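Side-chain contacts in alpha-2,3-sialyltransferase (Campylobacter jejuni, PDB 2P2V), which probably transfers sialic acid from a CMP-activated donor onto an acceptor sugar through an alpha-2,3 linkage, and is here the N-terminal part of a longer membrane protein: residues C96-L101 against D108-F113; Y114-D119 against V270-N275; I225-L228 against I233-N236; Y153-A158 against E212-L217. One frame throughout, in Å; residues are numbered along the deposited sequence.

Interaction 1: residues C96-L101 against D108-F113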
loop_
_atom_site.group_PDB
_atom_site.type_symbol
_atom_site.label_atom_id
_atom_site.label_comp_id
_atom_site.label_asym_id
_atom_site.label_seq_id
_atom_site.Cartn_x
_atom_site.Cartn_y
_atom_site.Cartn_z
ATOM N N CYS A 96 12.173 -13.969 11.533
ATOM C CA CYS A 96 11.323 -15.033 11.002
ATOM C C CYS A 96 11.870 -15.418 9.643
ATOM O O CYS A 96 11.981 -14.557 8.744
ATOM C CB CYS A 96 9.892 -14.506 10.904
ATOM S SG CYS A 96 8.811 -15.874 10.445
ATOM N N SER A 97 12.351 -16.647 9.514
ATOM C CA SER A 97 12.926 -17.182 8.275
ATOM C C SER A 97 11.866 -17.349 7.171
ATOM O O SER A 97 11.074 -18.333 7.145
ATOM C CB SER A 97 13.601 -18.504 8.563
ATOM O OG SER A 97 14.491 -18.434 9.665
ATOM N N THR A 98 11.818 -16.370 6.268
ATOM C CA THR A 98 10.728 -16.220 5.333
ATOM C C THR A 98 11.230 -16.064 3.904
ATOM O O THR A 98 12.342 -15.583 3.689
ATOM C CB THR A 98 9.867 -14.949 5.701
ATOM O OG1 THR A 98 10.726 -13.847 6.090
ATOM C CG2 THR A 98 8.857 -15.271 6.872
ATOM N N PHE A 99 10.396 -16.379 2.931
ATOM C CA PHE A 99 10.752 -16.263 1.524
ATOM C C PHE A 99 9.847 -15.296 0.773
ATOM O O PHE A 99 10.134 -15.014 -0.371
ATOM C CB PHE A 99 10.693 -17.654 0.834
ATOM C CG PHE A 99 11.675 -18.645 1.406
ATOM C CD1 PHE A 99 11.250 -19.605 2.324
ATOM C CD2 PHE A 99 13.053 -18.539 1.117
ATOM C CE1 PHE A 99 12.141 -20.497 2.921
ATOM C CE2 PHE A 99 13.967 -19.449 1.683
ATOM C CZ PHE A 99 13.492 -20.437 2.606
ATOM N N ASN A 100 8.691 -14.879 1.358
ATOM C CA ASN A 100 7.671 -14.088 0.698
ATOM C C ASN A 100 7.136 -14.833 -0.558
ATOM O O ASN A 100 7.213 -14.364 -1.712
ATOM C CB ASN A 100 8.198 -12.683 0.296
ATOM C CG ASN A 100 7.117 -11.728 -0.133
ATOM O OD1 ASN A 100 5.937 -11.942 0.127
ATOM N ND2 ASN A 100 7.532 -10.594 -0.815
ATOM N N LEU A 101 6.610 -16.048 -0.312
ATOM C CA LEU A 101 5.940 -16.819 -1.319
ATOM C C LEU A 101 4.623 -17.258 -0.673
ATOM O O LEU A 101 4.629 -17.707 0.461
ATOM C CB LEU A 101 6.757 -18.071 -1.655
ATOM C CG LEU A 101 8.039 -17.767 -2.457
ATOM C CD1 LEU A 101 8.905 -18.953 -2.600
ATOM C CD2 LEU A 101 7.556 -17.318 -3.796
ATOM N N ASP A 108 -2.024 -13.032 5.199
ATOM C CA ASP A 108 -2.311 -12.459 6.506
ATOM C C ASP A 108 -1.132 -12.555 7.454
ATOM O O ASP A 108 -0.928 -11.655 8.211
ATOM C CB ASP A 108 -3.504 -13.122 7.191
ATOM C CG ASP A 108 -4.885 -12.587 6.673
ATOM O OD1 ASP A 108 -4.963 -11.492 6.061
ATOM O OD2 ASP A 108 -5.904 -13.289 6.921
ATOM N N PHE A 109 -0.409 -13.669 7.442
ATOM C CA PHE A 109 0.778 -13.818 8.299
ATOM C C PHE A 109 1.733 -12.669 7.993
ATOM O O PHE A 109 2.204 -11.989 8.919
ATOM C CB PHE A 109 1.511 -15.125 8.030
ATOM C CG PHE A 109 2.769 -15.286 8.861
ATOM C CD1 PHE A 109 2.711 -15.761 10.170
ATOM C CD2 PHE A 109 4.015 -14.937 8.342
ATOM C CE1 PHE A 109 3.888 -15.853 10.975
ATOM C CE2 PHE A 109 5.197 -15.018 9.121
ATOM C CZ PHE A 109 5.157 -15.484 10.424
ATOM N N LEU A 110 2.025 -12.469 6.718
ATOM C CA LEU A 110 3.060 -11.418 6.386
ATOM C C LEU A 110 2.564 -10.022 6.670
ATOM O O LEU A 110 3.323 -9.168 7.169
ATOM C CB LEU A 110 3.543 -11.540 4.939
ATOM C CG LEU A 110 4.337 -12.829 4.621
ATOM C CD1 LEU A 110 4.671 -12.916 3.147
ATOM C CD2 LEU A 110 5.632 -12.937 5.462
ATOM N N HIS A 111 1.293 -9.780 6.355
ATOM C CA HIS A 111 0.615 -8.480 6.541
ATOM C C HIS A 111 0.575 -8.030 7.992
ATOM O O HIS A 111 0.764 -6.845 8.315
ATOM C CB HIS A 111 -0.825 -8.532 5.985
ATOM C CG HIS A 111 -1.621 -7.281 6.218
ATOM N ND1 HIS A 111 -2.614 -7.189 7.180
ATOM C CD2 HIS A 111 -1.590 -6.078 5.598
ATOM C CE1 HIS A 111 -3.148 -5.981 7.145
ATOM N NE2 HIS A 111 -2.536 -5.285 6.200
ATOM N N GLN A 112 0.324 -8.985 8.890
ATOM C CA GLN A 112 0.129 -8.707 10.314
ATOM C C GLN A 112 1.373 -8.977 11.106
ATOM O O GLN A 112 1.375 -8.739 12.272
ATOM C CB GLN A 112 -0.963 -9.624 10.895
ATOM C CG GLN A 112 -2.238 -9.350 10.182
ATOM C CD GLN A 112 -3.386 -10.169 10.732
ATOM O OE1 GLN A 112 -4.534 -9.728 10.689
ATOM N NE2 GLN A 112 -3.085 -11.377 11.234
ATOM N N PHE A 113 2.439 -9.464 10.462
ATOM C CA PHE A 113 3.645 -9.805 11.206
ATOM C C PHE A 113 4.108 -8.752 12.171
ATOM O O PHE A 113 4.293 -9.033 13.358
ATOM C CB PHE A 113 4.813 -10.186 10.237
ATOM C CG PHE A 113 6.010 -10.659 10.960
ATOM C CD1 PHE A 113 6.117 -11.983 11.398
ATOM C CD2 PHE A 113 7.046 -9.764 11.269
ATOM C CE1 PHE A 113 7.222 -12.441 12.089
ATOM C CE2 PHE A 113 8.104 -10.203 11.973
ATOM C CZ PHE A 113 8.251 -11.550 12.360
#
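Cys96 packs against two phenylalanine rings, Phe109 and Phe113, that stand one turn apart on the facing helix. Its SG comes to the edge of Phe109, near the ring plane, 3.7 Å from CZ; with the sulfur 80° off the ring normal, this is an edge-on Cys sulfur-aromatic contact rather than a sulfur over a face. Its CB makes the closest approach to Phe113, 3.6 Å from CE1, and SG lies obliquely to that ring as well. The sulfur, anti to the backbone N (chi1 -173°), is turned to the rim of Phe109, leaving CB against Phe113.

Further along the loop, Thr98 divides its branches by polarity. The methyl CG2 lies 4.2 Å from Leu110 CD2 and also approaches Phe109, whereas OG1 donates to the backbone O of Cys96 at 3.0 Å, from above the carbonyl plane, and is met by the backbone N of Tyr124. The buried hydroxyl thus has two hydrogen-bond partners while the methyl joins the apolar packing. At the far end the Asn100 side chain runs slantwise to that of Leu110, with Asn100 OD1 against the methyl CD1 of Leu110 at 3.4 Å.

The contact fastens the segment that leaves strand 90-96 onto helix 107-116, the next helix of the chain. Leu122 of strand 121-122, at one margin of the sheet within this chain, packs on Thr98, Leu110 and Phe113, while Phe109 reaches Leu277 of helix 268-283.

Interaction 2: residues Y114-D119 against V270-N275. With EDO (1,2-ethanediol), chain F.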
loop_
_atom_site.group_PDB
_atom_site.type_symbol
_atom_site.label_atom_id
_atom_site.label_comp_id
_atom_site.label_asym_id
_atom_site.label_seq_id
_atom_site.Cartn_x
_atom_site.Cartn_y
_atom_site.Cartn_z
ATOM N N TYR A 114 4.416 -7.536 11.679
ATOM C CA TYR A 114 4.911 -6.532 12.563
ATOM C C TYR A 114 3.881 -6.024 13.540
ATOM O O TYR A 114 4.228 -5.466 14.572
ATOM C CB TYR A 114 5.468 -5.369 11.727
ATOM C CG TYR A 114 6.725 -5.772 11.021
ATOM C CD1 TYR A 114 7.811 -6.251 11.742
ATOM C CD2 TYR A 114 6.821 -5.676 9.621
ATOM C CE1 TYR A 114 9.012 -6.629 11.062
ATOM C CE2 TYR A 114 7.997 -6.068 8.941
ATOM C CZ TYR A 114 9.077 -6.533 9.669
ATOM O OH TYR A 114 10.266 -6.904 9.038
ATOM N N ASN A 115 2.593 -6.240 13.233
ATOM C CA ASN A 115 1.544 -5.850 14.171
ATOM C C ASN A 115 1.679 -6.663 15.463
ATOM O O ASN A 115 1.506 -6.125 16.534
ATOM C CB ASN A 115 0.128 -6.068 13.536
ATOM C CG ASN A 115 -0.064 -5.280 12.244
ATOM O OD1 ASN A 115 0.378 -5.681 11.187
ATOM N ND2 ASN A 115 -0.709 -4.182 12.334
ATOM N N PHE A 116 1.879 -7.976 15.324
ATOM C CA PHE A 116 2.093 -8.877 16.435
ATOM C C PHE A 116 3.499 -8.850 17.025
ATOM O O PHE A 116 3.631 -9.025 18.222
ATOM C CB PHE A 116 1.742 -10.286 16.062
ATOM C CG PHE A 116 0.246 -10.506 15.955
ATOM C CD1 PHE A 116 -0.470 -10.876 17.102
ATOM C CD2 PHE A 116 -0.409 -10.323 14.774
ATOM C CE1 PHE A 116 -1.903 -11.133 17.054
ATOM C CE2 PHE A 116 -1.863 -10.559 14.705
ATOM C CZ PHE A 116 -2.562 -10.946 15.883
ATOM N N PHE A 117 4.525 -8.654 16.185
ATOM C CA PHE A 117 5.894 -8.863 16.622
ATOM C C PHE A 117 6.700 -7.623 16.211
ATOM O O PHE A 117 7.508 -7.780 15.320
ATOM C CB PHE A 117 6.440 -10.104 15.941
ATOM C CG PHE A 117 5.491 -11.361 16.075
ATOM C CD1 PHE A 117 5.251 -11.916 17.349
ATOM C CD2 PHE A 117 4.934 -11.896 14.984
ATOM C CE1 PHE A 117 4.363 -13.027 17.467
ATOM C CE2 PHE A 117 4.054 -13.017 15.058
ATOM C CZ PHE A 117 3.819 -13.549 16.327
ATOM N N PRO A 118 6.444 -6.438 16.828
ATOM C CA PRO A 118 6.958 -5.161 16.327
ATOM C C PRO A 118 8.466 -5.039 16.306
ATOM O O PRO A 118 8.999 -4.268 15.512
ATOM C CB PRO A 118 6.294 -4.131 17.247
ATOM C CG PRO A 118 5.919 -4.882 18.476
ATOM C CD PRO A 118 5.589 -6.240 18.019
ATOM N N ASP A 119 9.130 -5.791 17.167
ATOM C CA ASP A 119 10.600 -5.792 17.264
ATOM C C ASP A 119 11.264 -6.982 16.613
ATOM O O ASP A 119 12.499 -7.135 16.714
ATOM C CB ASP A 119 11.032 -5.645 18.720
ATOM C CG ASP A 119 10.593 -6.774 19.615
ATOM O OD1 ASP A 119 9.789 -7.649 19.182
ATOM O OD2 ASP A 119 11.046 -6.761 20.764
ATOM N N VAL A 270 -3.944 -14.446 21.195
ATOM C CA VAL A 270 -3.443 -15.754 20.768
ATOM C C VAL A 270 -4.562 -16.472 20.050
ATOM O O VAL A 270 -4.325 -17.087 19.009
ATOM C CB VAL A 270 -2.892 -16.616 21.958
ATOM C CG1 VAL A 270 -2.660 -18.041 21.535
ATOM C CG2 VAL A 270 -1.531 -16.076 22.438
ATOM N N SER A 271 -5.796 -16.450 20.593
ATOM C CA SER A 271 -6.863 -17.193 19.874
ATOM C C SER A 271 -7.141 -16.630 18.489
ATOM O O SER A 271 -7.345 -17.380 17.565
ATOM C CB SER A 271 -8.173 -17.403 20.715
ATOM O OG SER A 271 -8.470 -16.225 21.394
ATOM N N PHE A 272 -7.175 -15.301 18.368
ATOM C CA PHE A 272 -7.352 -14.620 17.123
ATOM C C PHE A 272 -6.273 -15.099 16.144
ATOM O O PHE A 272 -6.550 -15.472 14.994
ATOM C CB PHE A 272 -7.228 -13.079 17.326
ATOM C CG PHE A 272 -7.381 -12.319 16.029
ATOM C CD1 PHE A 272 -6.284 -12.204 15.164
ATOM C CD2 PHE A 272 -8.621 -11.790 15.650
ATOM C CE1 PHE A 272 -6.407 -11.587 13.939
ATOM C CE2 PHE A 272 -8.743 -11.107 14.443
ATOM C CZ PHE A 272 -7.630 -11.032 13.569
ATOM N N TYR A 273 -5.030 -15.037 16.619
ATOM C CA TYR A 273 -3.855 -15.421 15.799
ATOM C C TYR A 273 -3.896 -16.860 15.298
ATOM O O TYR A 273 -3.747 -17.114 14.083
ATOM C CB TYR A 273 -2.613 -15.175 16.634
ATOM C CG TYR A 273 -1.334 -15.396 15.847
ATOM C CD1 TYR A 273 -0.601 -14.303 15.372
ATOM C CD2 TYR A 273 -0.869 -16.687 15.576
ATOM C CE1 TYR A 273 0.585 -14.517 14.620
ATOM C CE2 TYR A 273 0.312 -16.904 14.867
ATOM C CZ TYR A 273 1.010 -15.819 14.384
ATOM O OH TYR A 273 2.194 -15.998 13.667
ATOM N N LYS A 274 -4.228 -17.797 16.213
ATOM C CA LYS A 274 -4.235 -19.212 15.885
ATOM C C LYS A 274 -5.408 -19.552 14.999
ATOM O O LYS A 274 -5.344 -20.497 14.192
ATOM C CB LYS A 274 -4.336 -20.041 17.162
ATOM C CG LYS A 274 -3.064 -20.210 17.898
ATOM C CD LYS A 274 -3.270 -20.989 19.177
ATOM C CE LYS A 274 -1.935 -21.342 19.799
ATOM N NZ LYS A 274 -2.134 -22.243 20.967
ATOM N N ASN A 275 -6.520 -18.854 15.171
ATOM C CA ASN A 275 -7.722 -19.022 14.320
ATOM C C ASN A 275 -7.402 -18.717 12.868
ATOM O O ASN A 275 -7.749 -19.460 11.946
ATOM C CB ASN A 275 -8.854 -18.090 14.777
ATOM C CG ASN A 275 -10.109 -18.185 13.894
ATOM O OD1 ASN A 275 -10.834 -19.166 13.953
ATOM N ND2 ASN A 275 -10.371 -17.150 13.089
HETATM C C1 EDO F . -2.098 -13.742 12.028
HETATM O O1 EDO F . -1.024 -12.851 11.722
HETATM C C2 EDO F . -2.141 -14.866 11.011
HETATM O O2 EDO F . -1.652 -16.021 11.696
#
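Tyr273, on helix 268-283, turns one edge to two phenylalanines, Phe116 and Phe117, and meets them in turn along its length. Its CB lies 4.1 Å from Phe116 CE1. CG stands anti to the backbone N (chi1 -174°), which carries the ring out to the phenylalanines. One bond past CG, the ring carbon CD1 sits over the centre of the Phe116 ring, 3.8 Å from CE1, presenting the tyrosine's edge to the phenylalanine's face. The result is a T-shaped pair with planes at 83° and centroids 5.0 Å apart. Next along the same edge, CE1 is 3.8 Å from Phe117 CZ. At the tip, OH comes in at the edge of Phe117, in the plane of that ring and 3.8 Å from CE2.

The three rings form an aromatic cluster, joining the end of helix 107-116, and the first residue beyond it, to helix 268-283 without any hydrogen bond between the two segments. A 1,2-ethanediol, probably from the crystallisation liquor, lies over one face of Tyr273, and its O2 makes a weak hydrogen bond to the Tyr273 backbone O. Phe272 adds its CD1 at the edge of Phe116, 4.0 Å from CZ. Ile142 of a neighbouring subunit packs on Phe116, and Pro102 of that subunit packs on Phe272.

Interaction 3: residues I225-L228 against I233-N236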
loop_
_atom_site.group_PDB
_atom_site.type_symbol
_atom_site.label_atom_id
_atom_site.label_comp_id
_atom_site.label_asym_id
_atom_site.label_seq_id
_atom_site.Cartn_x
_atom_site.Cartn_y
_atom_site.Cartn_z
ATOM N N ILE A 225 33.711 -19.837 3.779
ATOM C CA ILE A 225 32.941 -20.717 4.596
ATOM C C ILE A 225 33.785 -21.885 5.105
ATOM O O ILE A 225 34.264 -22.719 4.321
ATOM C CB ILE A 225 31.672 -21.269 3.848
ATOM C CG1 ILE A 225 30.870 -20.115 3.183
ATOM C CG2 ILE A 225 30.873 -22.128 4.799
ATOM C CD1 ILE A 225 29.682 -20.554 2.288
ATOM N N TYR A 226 33.922 -21.945 6.428
ATOM C CA TYR A 226 34.624 -23.023 7.101
ATOM C C TYR A 226 33.742 -23.911 7.940
ATOM O O TYR A 226 32.663 -23.486 8.375
ATOM C CB TYR A 226 35.657 -22.397 8.015
ATOM C CG TYR A 226 36.680 -21.616 7.229
ATOM C CD1 TYR A 226 37.703 -22.288 6.526
ATOM C CD2 TYR A 226 36.616 -20.245 7.149
ATOM C CE1 TYR A 226 38.641 -21.584 5.779
ATOM C CE2 TYR A 226 37.546 -19.525 6.417
ATOM C CZ TYR A 226 38.560 -20.206 5.737
ATOM O OH TYR A 226 39.474 -19.472 5.000
ATOM N N ALA A 227 34.221 -25.125 8.190
ATOM C CA ALA A 227 33.653 -26.021 9.196
ATOM C C ALA A 227 34.375 -25.888 10.540
ATOM O O ALA A 227 35.531 -25.436 10.591
ATOM C CB ALA A 227 33.694 -27.466 8.707
ATOM N N LEU A 228 33.704 -26.309 11.627
ATOM C CA LEU A 228 34.292 -26.292 12.974
ATOM C C LEU A 228 34.319 -27.694 13.622
ATOM O O LEU A 228 34.985 -27.894 14.638
ATOM C CB LEU A 228 33.504 -25.324 13.887
ATOM C CG LEU A 228 33.473 -23.824 13.631
ATOM C CD1 LEU A 228 32.460 -23.172 14.593
ATOM C CD2 LEU A 228 34.842 -23.174 13.822
ATOM N N ILE A 233 30.105 -34.709 8.721
ATOM C CA ILE A 233 29.940 -34.729 7.265
ATOM C C ILE A 233 30.309 -33.403 6.581
ATOM O O ILE A 233 30.903 -33.385 5.489
ATOM C CB ILE A 233 28.475 -35.061 6.908
ATOM C CG1 ILE A 233 28.183 -36.548 7.134
ATOM C CG2 ILE A 233 28.178 -34.700 5.476
ATOM C CD1 ILE A 233 29.173 -37.501 6.444
ATOM N N LEU A 234 29.923 -32.290 7.202
ATOM C CA LEU A 234 30.143 -30.998 6.584
ATOM C C LEU A 234 31.606 -30.818 6.204
ATOM O O LEU A 234 31.914 -30.135 5.222
ATOM C CB LEU A 234 29.703 -29.862 7.513
ATOM C CG LEU A 234 29.713 -28.464 6.912
ATOM C CD1 LEU A 234 28.554 -28.278 5.967
ATOM C CD2 LEU A 234 29.677 -27.419 8.004
ATOM N N ALA A 235 32.506 -31.403 7.007
ATOM C CA ALA A 235 33.952 -31.106 6.873
ATOM C C ALA A 235 34.539 -31.737 5.596
ATOM O O ALA A 235 35.619 -31.335 5.123
ATOM C CB ALA A 235 34.703 -31.569 8.111
ATOM N N ASN A 236 33.798 -32.696 5.037
ATOM C CA ASN A 236 34.101 -33.301 3.731
ATOM C C ASN A 236 33.760 -32.408 2.557
ATOM O O ASN A 236 34.093 -32.739 1.415
ATOM C CB ASN A 236 33.319 -34.591 3.546
ATOM C CG ASN A 236 33.745 -35.682 4.501
ATOM O OD1 ASN A 236 34.826 -35.629 5.099
ATOM N ND2 ASN A 236 32.880 -36.691 4.660
#
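No ring or other flat side chain takes part where Ala227 meets Leu234 and Ala235; there are no faces or edges to match, and the fit is made by methyl groups and a little backbone. The methyl CB of Ala227 points at the short 3-10 segment 233-236 and rests against two of its residues. From Leu234 it receives one branch: CD2 lies 4.1 Å away, while CD1 is turned elsewhere. That choice follows from the leucine's torsions, with CG anti to the backbone N (chi1 -172°) and chi2 at 75°, which bring CD2 round to the strand. On Ala235 the Ala227 CB meets both CA, at 4.1 Å, and the methyl CB, at 4.3 Å. Small side chains make this closeness possible: the CA atoms of Ala227 and Ala235 are 5.6 Å from each other. The tight turn facing the methyl is closed by its own bond, Asn236 N to Ile233 O at 3.0 Å.

The contact joins the end of strand 224-227, at one margin of the parallel sheet within this chain, to the loop that follows it. Tyr226 keeps the strand paired with Ile166 and Leu168 of strand 165-169, while the backbone of Ala227 bonds with Pro239 and Ser241 farther along the loop. Leu234 also packs on Leu168, and Ile233 reaches Lys207 at the start of helix 207-221.

Interaction 4: residues Y153-A158 against E212-L217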
loop_
_atom_site.group_PDB
_atom_site.type_symbol
_atom_site.label_atom_id
_atom_site.label_comp_id
_atom_site.label_asym_id
_atom_site.label_seq_id
_atom_site.Cartn_x
_atom_site.Cartn_y
_atom_site.Cartn_z
ATOM N N TYR A 153 19.866 -20.719 5.131
ATOM C CA TYR A 153 19.172 -19.434 5.182
ATOM C C TYR A 153 19.943 -18.429 6.021
ATOM O O TYR A 153 20.109 -17.279 5.613
ATOM C CB TYR A 153 17.742 -19.666 5.782
ATOM C CG TYR A 153 16.830 -18.481 5.668
ATOM C CD1 TYR A 153 15.912 -18.396 4.629
ATOM C CD2 TYR A 153 16.878 -17.454 6.607
ATOM C CE1 TYR A 153 15.103 -17.277 4.531
ATOM C CE2 TYR A 153 16.080 -16.334 6.508
ATOM C CZ TYR A 153 15.179 -16.285 5.485
ATOM O OH TYR A 153 14.357 -15.199 5.379
ATOM N N MET A 154 20.407 -18.865 7.191
ATOM C CA MET A 154 21.171 -18.015 8.091
ATOM C C MET A 154 22.463 -17.530 7.416
ATOM O O MET A 154 22.895 -16.368 7.658
ATOM C CB MET A 154 21.526 -18.748 9.392
ATOM C CG MET A 154 20.286 -18.912 10.341
ATOM S SD MET A 154 20.784 -19.511 11.960
ATOM C CE MET A 154 21.184 -21.155 11.509
ATOM N N CYS A 155 23.070 -18.394 6.612
ATOM C CA CYS A 155 24.292 -17.952 5.826
ATOM C C CYS A 155 23.967 -16.807 4.861
ATOM O O CYS A 155 24.706 -15.815 4.767
ATOM C CB CYS A 155 24.876 -19.127 5.035
ATOM S SG CYS A 155 25.667 -20.360 6.079
ATOM N N ALA A 156 22.861 -16.948 4.137
ATOM C CA ALA A 156 22.387 -15.929 3.207
ATOM C C ALA A 156 22.129 -14.638 3.965
ATOM O O ALA A 156 22.539 -13.538 3.547
ATOM C CB ALA A 156 21.072 -16.470 2.393
ATOM N N ILE A 157 21.468 -14.732 5.136
ATOM C CA ILE A 157 21.187 -13.545 5.907
ATOM C C ILE A 157 22.506 -12.863 6.326
ATOM O O ILE A 157 22.658 -11.625 6.184
ATOM C CB ILE A 157 20.364 -13.885 7.203
ATOM C CG1 ILE A 157 18.926 -14.232 6.797
ATOM C CG2 ILE A 157 20.351 -12.683 8.142
ATOM C CD1 ILE A 157 18.018 -13.044 6.521
ATOM N N ALA A 158 23.425 -13.675 6.820
ATOM C CA ALA A 158 24.765 -13.164 7.267
ATOM C C ALA A 158 25.464 -12.417 6.120
ATOM O O ALA A 158 25.956 -11.282 6.315
ATOM C CB ALA A 158 25.622 -14.290 7.803
ATOM N N GLU A 212 24.999 -27.121 -2.743
ATOM C CA GLU A 212 25.033 -26.278 -3.947
ATOM C C GLU A 212 24.729 -24.790 -3.643
ATOM O O GLU A 212 25.396 -23.864 -4.150
ATOM C CB GLU A 212 24.010 -26.813 -4.935
ATOM C CG GLU A 212 23.968 -26.036 -6.253
ATOM C CD GLU A 212 22.773 -26.490 -7.074
ATOM O OE1 GLU A 212 22.877 -27.562 -7.708
ATOM O OE2 GLU A 212 21.726 -25.792 -7.046
ATOM N N ALA A 213 23.693 -24.561 -2.819
ATOM C CA ALA A 213 23.305 -23.202 -2.442
ATOM C C ALA A 213 24.415 -22.521 -1.684
ATOM O O ALA A 213 24.683 -21.337 -1.898
ATOM C CB ALA A 213 22.024 -23.227 -1.596
ATOM N N LEU A 214 25.040 -23.245 -0.759
ATOM C CA LEU A 214 26.183 -22.673 0.009
ATOM C C LEU A 214 27.378 -22.341 -0.888
ATOM O O LEU A 214 28.019 -21.298 -0.728
ATOM C CB LEU A 214 26.640 -23.659 1.085
ATOM C CG LEU A 214 25.820 -23.755 2.388
ATOM C CD1 LEU A 214 26.258 -24.983 3.222
ATOM C CD2 LEU A 214 25.924 -22.469 3.216
ATOM N N LYS A 215 27.678 -23.225 -1.820
ATOM C CA LYS A 215 28.774 -22.974 -2.790
ATOM C C LYS A 215 28.450 -21.778 -3.679
ATOM O O LYS A 215 29.307 -20.955 -3.986
ATOM C CB LYS A 215 29.048 -24.236 -3.615
ATOM C CG LYS A 215 29.746 -25.357 -2.802
ATOM C CD LYS A 215 30.331 -26.445 -3.718
ATOM C CE LYS A 215 29.268 -27.512 -4.130
ATOM N NZ LYS A 215 29.857 -28.917 -4.329
ATOM N N LEU A 216 27.176 -21.651 -4.060
ATOM C CA LEU A 216 26.737 -20.470 -4.810
ATOM C C LEU A 216 26.861 -19.168 -4.053
ATOM O O LEU A 216 27.275 -18.168 -4.640
ATOM C CB LEU A 216 25.318 -20.639 -5.381
ATOM C CG LEU A 216 24.837 -19.528 -6.337
ATOM C CD1 LEU A 216 25.748 -19.464 -7.618
ATOM C CD2 LEU A 216 23.362 -19.698 -6.744
ATOM N N LEU A 217 26.453 -19.146 -2.774
ATOM C CA LEU A 217 26.619 -17.951 -1.952
ATOM C C LEU A 217 28.081 -17.545 -1.949
ATOM O O LEU A 217 28.399 -16.359 -2.076
ATOM C CB LEU A 217 26.151 -18.228 -0.512
ATOM C CG LEU A 217 24.613 -18.222 -0.356
ATOM C CD1 LEU A 217 24.257 -18.824 1.031
ATOM C CD2 LEU A 217 24.091 -16.799 -0.530
#
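Cys155 and Leu214 make the closest approach between these two helices, with the sulfur SG 3.6 Å from the methyl CD2 of Leu214. SG lies anti to the carbonyl carbon (chi1 -71°), which puts it against that methyl, and the methyl also touches Cys155 CB at 3.9 Å. One turn later Leu217 brings its two branches to the neighbouring residue: CD1 lies 3.9 Å from the backbone N of Ala156 and 4.2 Å from its CB, while CD2 lies against the alanine's CA. Leu217 therefore lies directly on the backbone, as the single methyl of Ala156 allows. Both leucines touch the cysteine, Leu214 at SG and CB, Leu217 at CB through its CD1.

Behind this first shell, Ile24 of strand 21-25 packs on Cys155, Phe238 on Leu214, and Phe133 of helix 131-144 on both Ala156 and Leu217. The short segments run nearly parallel, 10° apart in direction, with their axes 10.4 Å from each other. That agrees with the Rossmann-like alpha/beta layout, in which helix 150-161 leads into strand 165-169 and helix 207-221 into strand 224-227, two neighbouring strands of the parallel sheet.

How the interactions relate
From the N terminus, interaction 1 closes first, folding the loop after strand 90-96 back onto helix 107-116. Interaction 2 starts at the end of that same helix and closes a very long loop, bringing helix 268-283 beside it. Within that loop lie interaction 4, which pairs helices 150-161 and 207-221, and then interaction 3, a short turn back onto strand 224-227; no two contacts cross. Interactions 1 and 2 touch through Phe109 and Tyr273. Interaction 1 also reaches interaction 4, where Tyr153 OH probably hydrogen-bonds Thr98 O, and Ile225 packs on Leu214 between interactions 3 and 4. Interactions 2 and 3 lie on opposite sides of the chain's centre.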